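PDB 5LY9: variant surface glycoprotein MITAT 1.1 from Trypanosoma brucei brucei, which forms a dense coat on the surface of the parasite and, through serial expression of antigenically distinct versions, lets the trypanosome evade the host immune response. Local coordinates for residues 119-124 with 189-194. Numbering follows the deposited sequence.
Sequences SENKCL and TCKLLS
Thr189 opens the second segment, 189-194, by gripping Glu120 O twice. Thr189 OG1 donates to Glu120 O at 2.7 Å, nearly along the C=O axis, while the backbone N of Thr189 adds a weak, bent bond to the same atom. Chi1 of 64° sets OG1 in the crowded position between the backbone N and the carbonyl carbon, so that hydroxyl and amide converge on one acceptor. The carbonyl of Thr189 turns to the same side, toward 119-124, where Lys122 N donates to Thr189 O at 2.8 Å from above the carbonyl plane, and Asn121 CA lends a CA-H...O contact. Next comes Cys190, whose SG, anti to the backbone N (chi1 -178°), meets Cys123 SG, which lies anti to its own carbonyl carbon; the disulfide has a chi3 of 93°, close to the relaxed right angle. At Lys191 the chain enters a 3-10 turn, closed by Leu193 N to Cys190 O. Lys191 N donates to a water 2.9 Å from Thr189 OG1 and 2.7 Å from Asn121 OD1, which probably donates to OG1. Leu192 and Cys123 pack on Leu111 and Leu112, near the C-terminal end of helix 62-114; the contact's centre lies about 39 Å from the chain's, at one end of the elongated A-type VSG domain. The dimer interface adjoins it: Asn121 ND2 reaches Thr203 O of the second subunit, and Glu120 OE1 reaches Ser205 there. Backbone bonds and a bridging water thus join two largely irregular segments, and the disulfide should hold them together in the oxidising environment outside the cell.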
loop_
_atom_site.group_PDB
_atom_site.type_symbol
_atom_site.label_atom_id
_atom_site.label_comp_id
_atom_site.label_asym_id
_atom_site.label_seq_id
_atom_site.Cartn_x
_atom_site.Cartn_y
_atom_site.Cartn_z
ATOM N N SER A 119 -25.612 -31.215 -22.154
ATOM C CA SER A 119 -26.718 -31.151 -21.238
ATOM C C SER A 119 -26.326 -31.708 -19.891
ATOM O O SER A 119 -26.981 -31.390 -18.889
ATOM C CB SER A 119 -27.871 -31.995 -21.803
ATOM O OG SER A 119 -27.473 -33.350 -21.870
ATOM N N GLU A 120 -25.277 -32.520 -19.829
ATOM C CA GLU A 120 -24.957 -33.296 -18.601
ATOM C C GLU A 120 -24.000 -32.617 -17.608
ATOM O O GLU A 120 -23.888 -33.102 -16.490
ATOM C CB GLU A 120 -24.304 -34.633 -18.953
ATOM C CG GLU A 120 -25.187 -35.451 -19.922
ATOM C CD GLU A 120 -24.884 -35.220 -21.403
ATOM O OE1 GLU A 120 -24.110 -34.355 -21.825
ATOM O OE2 GLU A 120 -25.492 -35.987 -22.206
ATOM N N ASN A 121 -23.340 -31.538 -17.988
ATOM C CA ASN A 121 -22.336 -30.914 -17.104
ATOM C C ASN A 121 -22.571 -29.442 -17.056
ATOM O O ASN A 121 -22.331 -28.718 -18.041
ATOM C CB ASN A 121 -20.916 -31.238 -17.581
ATOM C CG ASN A 121 -20.714 -32.744 -17.794
ATOM O OD1 ASN A 121 -20.358 -33.511 -16.857
ATOM N ND2 ASN A 121 -20.963 -33.202 -19.038
ATOM N N LYS A 122 -23.017 -28.974 -15.885
ATOM C CA LYS A 122 -23.274 -27.558 -15.703
ATOM C C LYS A 122 -23.070 -27.259 -14.246
ATOM O O LYS A 122 -23.719 -27.867 -13.412
ATOM C CB LYS A 122 -24.703 -27.209 -16.110
ATOM C CG LYS A 122 -25.079 -27.543 -17.517
ATOM C CD LYS A 122 -26.482 -27.199 -17.898
ATOM C CE LYS A 122 -26.561 -27.441 -19.404
ATOM N NZ LYS A 122 -27.979 -27.400 -19.829
ATOM N N CYS A 123 -22.185 -26.295 -13.922
ATOM C CA CYS A 123 -21.838 -26.062 -12.498
ATOM C C CYS A 123 -22.361 -24.762 -11.869
ATOM O O CYS A 123 -22.626 -24.683 -10.655
ATOM C CB CYS A 123 -20.329 -26.179 -12.287
ATOM S SG CYS A 123 -19.645 -27.831 -12.361
ATOM N N LEU A 124 -22.483 -23.725 -12.657
ATOM C CA LEU A 124 -23.141 -22.508 -12.191
ATOM C C LEU A 124 -24.475 -22.466 -12.863
ATOM O O LEU A 124 -24.546 -22.240 -14.056
ATOM C CB LEU A 124 -22.346 -21.253 -12.524
ATOM C CG LEU A 124 -20.994 -21.130 -11.819
ATOM C CD1 LEU A 124 -20.402 -19.769 -12.209
ATOM C CD2 LEU A 124 -21.044 -21.270 -10.307
ATOM N N THR A 189 -25.336 -31.907 -14.245
ATOM C CA THR A 189 -24.668 -32.304 -13.000
ATOM C C THR A 189 -23.364 -31.514 -12.901
ATOM O O THR A 189 -22.912 -30.968 -13.876
ATOM C CB THR A 189 -24.260 -33.790 -12.990
ATOM O OG1 THR A 189 -23.269 -34.031 -14.016
ATOM C CG2 THR A 189 -25.407 -34.689 -13.184
ATOM N N CYS A 190 -22.821 -31.380 -11.697
ATOM C CA CYS A 190 -21.497 -30.795 -11.478
ATOM C C CYS A 190 -20.818 -31.780 -10.553
ATOM O O CYS A 190 -20.936 -31.678 -9.302
ATOM C CB CYS A 190 -21.690 -29.442 -10.817
ATOM S SG CYS A 190 -20.101 -28.596 -10.549
ATOM N N LYS A 191 -20.107 -32.755 -11.149
ATOM C CA LYS A 191 -19.484 -33.809 -10.379
ATOM C C LYS A 191 -18.399 -33.256 -9.458
ATOM O O LYS A 191 -18.100 -33.892 -8.429
ATOM C CB LYS A 191 -18.887 -34.867 -11.311
ATOM C CG LYS A 191 -19.953 -35.704 -11.960
ATOM C CD LYS A 191 -19.433 -36.866 -12.760
ATOM C CE LYS A 191 -18.571 -36.417 -13.951
ATOM N NZ LYS A 191 -18.014 -37.686 -14.583
ATOM N N LEU A 192 -17.802 -32.097 -9.833
ATOM C CA LEU A 192 -16.715 -31.521 -9.028
ATOM C C LEU A 192 -17.214 -31.322 -7.606
ATOM O O LEU A 192 -16.433 -31.362 -6.667
ATOM C CB LEU A 192 -16.211 -30.214 -9.586
ATOM C CG LEU A 192 -14.931 -29.696 -8.881
ATOM C CD1 LEU A 192 -13.752 -30.645 -9.087
ATOM C CD2 LEU A 192 -14.618 -28.293 -9.283
ATOM N N LEU A 193 -18.541 -31.104 -7.450
ATOM C CA LEU A 193 -19.070 -30.804 -6.139
ATOM C C LEU A 193 -19.330 -32.033 -5.296
ATOM O O LEU A 193 -19.901 -31.916 -4.178
ATOM C CB LEU A 193 -20.310 -29.909 -6.239
ATOM C CG LEU A 193 -20.000 -28.537 -6.835
ATOM C CD1 LEU A 193 -21.251 -27.704 -6.899
ATOM C CD2 LEU A 193 -18.944 -27.759 -6.089
ATOM N N SER A 194 -18.966 -33.224 -5.783
ATOM C CA SER A 194 -19.042 -34.425 -4.904
ATOM C C SER A 194 -17.777 -35.201 -5.031
ATOM O O SER A 194 -17.327 -35.482 -6.139
ATOM C CB SER A 194 -20.237 -35.344 -5.208
ATOM O OG SER A 194 -20.045 -36.606 -4.540
HETATM O O HOH W 1 -20.549 -33.037 -14.224
#